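Local coordinates for protein cleavage stimulation factor 77 (Encephalitozoon cuniculi, PDB 2UY1) that is probably an mRNA-binding factor of pre-mRNA 3'-end processing, built as a helical-repeat scaffold of the Suppressor of forked family, at residues 215-220 against 245-250; 250-253 against 257-260. All blocks are in the same frame, centred on the assembly; numbering follows the deposited sequence.

Following the chain from the N terminus, the first segment met is 215-220, on helix 213-225. The chain then runs through helix 229-242 and returns with residues 245-250, at the start of helix 247-255. Contact 1 closes this excursion and sets the two outer helices side by side. Contact 2 closes a much shorter turn, between residues 250-253 of the same helix and 257-260 just beyond its end. The contacts share Leu250 and follow one another, neither nested nor crossing. The centres of contact 1 and contact 2 lie about 11 Å apart. Tyr251 bridges them by packing on Phe217 and probably hydrogen bonding to Ser220. Together they tie both ends of helix 247-255 into the helical array.

Contact 1 of 2, residues 215-220 against 245-250; sequences VYFFYS and GMFLSL
Phe217 of helix 213-225 packs against Phe247 at the start of helix 247-255. Phe217 CB lies 4.0 Å from Phe247 CE2, and Phe217 CG stays close to the same atom. Further out, Phe217 CD1 is 3.8 Å from Phe247 CZ. Phe217 CD1 sits at the edge of the Phe247 ring, in its plane. The pair is an offset edge-to-face stack, with the Phe247 edge turned toward the Phe217 face. The Phe217 and Phe247 ring centroids are 5.7 Å apart and the planes stand at 76°. In both residues CG is anti to the backbone N (chi1 167° for Phe217, 178° for Phe247), which brings the two rings together between the helices.

Leu248 packs beside this pair with its two methyl groups. Leu248 CD1 approaches Tyr216 CB at 3.8 Å and also nears the root of the ring. Leu248 CD2 reaches the backbone, 4.1 Å from Phe217 N. The Leu248 and Tyr216 side chains meet at about a right angle. The tyrosine ring then leads away, and its OH hydrogen bonds to Phe210 O.

No hydrogen bond joins the segments; the contact is apolar and buried. Phe442 of helix 434-446 adds a further edge-to-face partner to Phe217. Such an aromatic and aliphatic interface between helices is in keeping with the HAT (half-a-TPR) repeats of Suppressor of forked proteins.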
loop_
_atom_site.group_PDB
_atom_site.type_symbol
_atom_site.label_atom_id
_atom_site.label_comp_id
_atom_site.label_asym_id
_atom_site.label_seq_id
_atom_site.Cartn_x
_atom_site.Cartn_y
_atom_site.Cartn_z
ATOM N N VAL B 215 -19.177 -24.839 8.374
ATOM C CA VAL B 215 -19.565 -26.232 8.173
ATOM C C VAL B 215 -20.918 -26.335 7.473
ATOM O O VAL B 215 -21.115 -27.180 6.599
ATOM C CB VAL B 215 -19.629 -26.998 9.507
ATOM C CG1 VAL B 215 -18.232 -27.185 10.079
ATOM C CG2 VAL B 215 -20.525 -26.267 10.496
ATOM N N TYR B 216 -21.844 -25.467 7.865
ATOM C CA TYR B 216 -23.211 -25.483 7.332
ATOM C C TYR B 216 -23.177 -25.019 5.897
ATOM O O TYR B 216 -23.896 -25.564 5.064
ATOM C CB TYR B 216 -24.141 -24.599 8.188
ATOM C CG TYR B 216 -24.213 -25.075 9.612
ATOM C CD1 TYR B 216 -25.185 -26.006 10.014
ATOM C CD2 TYR B 216 -23.252 -24.665 10.559
ATOM C CE1 TYR B 216 -25.220 -26.508 11.351
ATOM C CE2 TYR B 216 -23.282 -25.153 11.870
ATOM C CZ TYR B 216 -24.261 -26.063 12.247
ATOM O OH TYR B 216 -24.314 -26.514 13.552
ATOM N N PHE B 217 -22.366 -24.008 5.600
ATOM C CA PHE B 217 -22.187 -23.572 4.196
ATOM C C PHE B 217 -21.552 -24.701 3.338
ATOM O O PHE B 217 -21.942 -24.864 2.190
ATOM C CB PHE B 217 -21.370 -22.266 4.109
ATOM C CG PHE B 217 -20.869 -21.924 2.679
ATOM C CD1 PHE B 217 -21.606 -21.086 1.860
ATOM C CD2 PHE B 217 -19.658 -22.487 2.172
ATOM C CE1 PHE B 217 -21.136 -20.748 0.553
ATOM C CE2 PHE B 217 -19.194 -22.218 0.869
ATOM C CZ PHE B 217 -19.949 -21.361 0.035
ATOM N N PHE B 218 -20.559 -25.438 3.879
ATOM C CA PHE B 218 -19.913 -26.542 3.124
ATOM C C PHE B 218 -20.938 -27.590 2.650
ATOM O O PHE B 218 -21.000 -27.945 1.465
ATOM C CB PHE B 218 -18.895 -27.334 3.954
ATOM C CG PHE B 218 -17.684 -26.567 4.430
ATOM C CD1 PHE B 218 -17.241 -25.377 3.826
ATOM C CD2 PHE B 218 -16.924 -27.109 5.455
ATOM C CE1 PHE B 218 -16.088 -24.698 4.294
ATOM C CE2 PHE B 218 -15.784 -26.454 5.907
ATOM C CZ PHE B 218 -15.379 -25.240 5.336
ATOM N N TYR B 219 -21.740 -28.078 3.593
ATOM C CA TYR B 219 -22.817 -29.055 3.318
ATOM C C TYR B 219 -23.907 -28.489 2.441
ATOM O O TYR B 219 -24.370 -29.156 1.500
ATOM C CB TYR B 219 -23.416 -29.583 4.636
ATOM C CG TYR B 219 -24.181 -30.903 4.521
ATOM C CD1 TYR B 219 -23.925 -31.789 3.482
ATOM C CD2 TYR B 219 -25.071 -31.306 5.510
ATOM C CE1 TYR B 219 -24.562 -33.016 3.398
ATOM C CE2 TYR B 219 -25.765 -32.516 5.420
ATOM C CZ TYR B 219 -25.506 -33.363 4.391
ATOM O OH TYR B 219 -26.189 -34.565 4.303
ATOM N N SER B 220 -24.359 -27.277 2.738
ATOM C CA SER B 220 -25.370 -26.641 1.896
ATOM C C SER B 220 -24.922 -26.659 0.418
ATOM O O SER B 220 -25.698 -27.019 -0.487
ATOM C CB SER B 220 -25.599 -25.197 2.382
ATOM O OG SER B 220 -26.435 -24.470 1.469
ATOM N N GLY B 245 -22.702 -15.832 13.737
ATOM C CA GLY B 245 -22.537 -14.676 12.802
ATOM C C GLY B 245 -23.672 -14.264 11.845
ATOM O O GLY B 245 -24.683 -14.973 11.690
ATOM N N MET B 246 -23.504 -13.089 11.227
ATOM C CA MET B 246 -24.318 -12.616 10.101
ATOM C C MET B 246 -24.183 -13.431 8.781
ATOM O O MET B 246 -25.126 -13.498 8.030
ATOM C CB MET B 246 -23.973 -11.140 9.857
ATOM C CG MET B 246 -24.612 -10.425 8.657
ATOM S SD MET B 246 -24.600 -8.664 8.997
ATOM C CE MET B 246 -25.849 -8.655 10.291
ATOM N N PHE B 247 -23.010 -14.014 8.488
ATOM C CA PHE B 247 -22.780 -14.745 7.198
ATOM C C PHE B 247 -23.946 -15.675 6.752
ATOM O O PHE B 247 -24.451 -15.575 5.617
ATOM C CB PHE B 247 -21.445 -15.554 7.215
ATOM C CG PHE B 247 -21.204 -16.341 5.958
ATOM C CD1 PHE B 247 -20.434 -15.790 4.897
ATOM C CD2 PHE B 247 -21.766 -17.608 5.781
ATOM C CE1 PHE B 247 -20.229 -16.515 3.736
ATOM C CE2 PHE B 247 -21.583 -18.327 4.609
ATOM C CZ PHE B 247 -20.813 -17.779 3.566
ATOM N N LEU B 248 -24.315 -16.618 7.626
ATOM C CA LEU B 248 -25.280 -17.659 7.254
ATOM C C LEU B 248 -26.653 -17.103 6.997
ATOM O O LEU B 248 -27.386 -17.677 6.217
ATOM C CB LEU B 248 -25.363 -18.797 8.317
ATOM C CG LEU B 248 -24.419 -19.985 8.235
ATOM C CD1 LEU B 248 -24.849 -21.010 9.280
ATOM C CD2 LEU B 248 -24.398 -20.669 6.897
ATOM N N SER B 249 -27.006 -15.981 7.641
ATOM C CA SER B 249 -28.283 -15.304 7.340
ATOM C C SER B 249 -28.272 -14.604 5.994
ATOM O O SER B 249 -29.297 -14.597 5.291
ATOM C CB SER B 249 -28.681 -14.339 8.464
ATOM O OG SER B 249 -28.821 -15.059 9.710
ATOM N N LEU B 250 -27.132 -13.990 5.648
ATOM C CA LEU B 250 -26.957 -13.358 4.344
ATOM C C LEU B 250 -27.000 -14.353 3.187
ATOM O O LEU B 250 -27.629 -14.093 2.134
ATOM C CB LEU B 250 -25.652 -12.510 4.309
ATOM C CG LEU B 250 -25.510 -11.321 5.267
ATOM C CD1 LEU B 250 -24.343 -10.427 4.852
ATOM C CD2 LEU B 250 -26.750 -10.476 5.316
#

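Contact 2 of 2, residues 250-253 against 257-260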
loop_
_atom_site.group_PDB
_atom_site.type_symbol
_atom_site.label_atom_id
_atom_site.label_comp_id
_atom_site.label_asym_id
_atom_site.label_seq_id
_atom_site.Cartn_x
_atom_site.Cartn_y
_atom_site.Cartn_z
ATOM N N LEU B 250 -27.132 -13.990 5.648
ATOM C CA LEU B 250 -26.957 -13.358 4.344
ATOM C C LEU B 250 -27.000 -14.353 3.187
ATOM O O LEU B 250 -27.629 -14.093 2.134
ATOM C CB LEU B 250 -25.652 -12.510 4.309
ATOM C CG LEU B 250 -25.510 -11.321 5.267
ATOM C CD1 LEU B 250 -24.343 -10.427 4.852
ATOM C CD2 LEU B 250 -26.750 -10.476 5.316
ATOM N N TYR B 251 -26.315 -15.485 3.379
ATOM C CA TYR B 251 -26.375 -16.600 2.468
ATOM C C TYR B 251 -27.798 -17.233 2.376
ATOM O O TYR B 251 -28.326 -17.505 1.304
ATOM C CB TYR B 251 -25.365 -17.613 2.960
ATOM C CG TYR B 251 -25.314 -18.945 2.231
ATOM C CD1 TYR B 251 -24.516 -19.096 1.071
ATOM C CD2 TYR B 251 -25.978 -20.070 2.726
ATOM C CE1 TYR B 251 -24.422 -20.327 0.407
ATOM C CE2 TYR B 251 -25.876 -21.332 2.031
ATOM C CZ TYR B 251 -25.094 -21.437 0.896
ATOM O OH TYR B 251 -24.974 -22.646 0.228
ATOM N N TYR B 252 -28.408 -17.480 3.516
ATOM C CA TYR B 252 -29.853 -17.830 3.558
ATOM C C TYR B 252 -30.737 -16.822 2.788
ATOM O O TYR B 252 -31.446 -17.198 1.895
ATOM C CB TYR B 252 -30.279 -17.928 5.042
ATOM C CG TYR B 252 -31.676 -18.553 5.288
ATOM C CD1 TYR B 252 -31.938 -19.889 4.965
ATOM C CD2 TYR B 252 -32.700 -17.800 5.883
ATOM C CE1 TYR B 252 -33.235 -20.448 5.190
ATOM C CE2 TYR B 252 -33.981 -18.337 6.117
ATOM C CZ TYR B 252 -34.248 -19.660 5.773
ATOM O OH TYR B 252 -35.536 -20.204 6.037
ATOM N N GLY B 253 -30.647 -15.529 3.055
ATOM C CA GLY B 253 -31.524 -14.602 2.338
ATOM C C GLY B 253 -31.320 -14.711 0.834
ATOM O O GLY B 253 -32.265 -14.880 0.067
ATOM N N ASP B 257 -33.539 -17.584 -1.068
ATOM C CA ASP B 257 -34.642 -16.718 -1.479
ATOM C C ASP B 257 -35.596 -16.354 -0.325
ATOM O O ASP B 257 -36.821 -16.523 -0.427
ATOM C CB ASP B 257 -35.408 -17.370 -2.638
ATOM C CG ASP B 257 -36.336 -16.404 -3.369
ATOM O OD1 ASP B 257 -36.255 -15.192 -3.103
ATOM O OD2 ASP B 257 -37.169 -16.868 -4.202
ATOM N N GLU B 258 -35.029 -15.780 0.735
ATOM C CA GLU B 258 -35.811 -15.405 1.935
ATOM C C GLU B 258 -35.603 -13.933 2.362
ATOM O O GLU B 258 -34.797 -13.668 3.289
ATOM C CB GLU B 258 -35.456 -16.334 3.079
ATOM C CG GLU B 258 -35.924 -17.758 2.919
ATOM C CD GLU B 258 -37.462 -17.921 3.044
ATOM O OE1 GLU B 258 -38.102 -17.167 3.851
ATOM O OE2 GLU B 258 -37.998 -18.799 2.329
ATOM N N GLU B 259 -36.350 -13.001 1.732
ATOM C CA GLU B 259 -36.186 -11.533 1.926
ATOM C C GLU B 259 -36.406 -11.102 3.367
ATOM O O GLU B 259 -35.948 -10.028 3.790
ATOM C CB GLU B 259 -37.125 -10.735 0.991
ATOM C CG GLU B 259 -36.675 -9.304 0.744
ATOM C CD GLU B 259 -37.490 -8.492 -0.249
ATOM O OE1 GLU B 259 -38.271 -9.043 -1.064
ATOM O OE2 GLU B 259 -37.311 -7.250 -0.248
ATOM N N ALA B 260 -37.112 -11.935 4.137
ATOM C CA ALA B 260 -37.486 -11.575 5.531
ATOM C C ALA B 260 -36.295 -11.418 6.456
ATOM O O ALA B 260 -36.375 -10.721 7.497
ATOM C CB ALA B 260 -38.482 -12.600 6.142
#
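Tyr252 lays its ring beside the aliphatic part of Glu258. Tyr252 CE2 is 3.8 Å from Glu258 CG and 3.9 Å from Glu258 CB. This is an off-centre CH-pi contact: Glu258 CG lies 4.2 Å from the centroid of the Tyr252 ring, 29° off the ring normal. Glu258 CG sits beside the CZ and OH end of the ring. The glutamate chain then bends at chi2, and the carboxylate carries on beyond the phenol end. Its carboxylate plane is tilted by only 26° from that of the ring.

The backbones meet at Gly253, where the CA atoms of Gly253 and Glu258 come closest. Glu258 N donates to Gly253 O at 3.0 Å, with an N-H...O angle of 159°. The donor lies in the carbonyl plane, on a lone pair. Gly253 CA also makes a CA-H...O contact of 3.5 Å with Glu258 O. Asp257, just before the donor, has a left-handed backbone with positive phi. A bond from residue i+5 back to residue i, with a left-handed residue before its donor, is consistent with the 6-to-1 bond of a Schellman motif at the end of helix 247-255.

The polar ends of both side chains turn to helix 229-242. Glu258 OE2 forms a salt bridge with Lys233, and Tyr252 OH hydrogen bonds to Glu237. Asp257 and Glu259 hydrogen bond to Tyr295 and His292 of helix 282-300. The turn thus links these two helices at the end of helix 247-255, before helix 260-269.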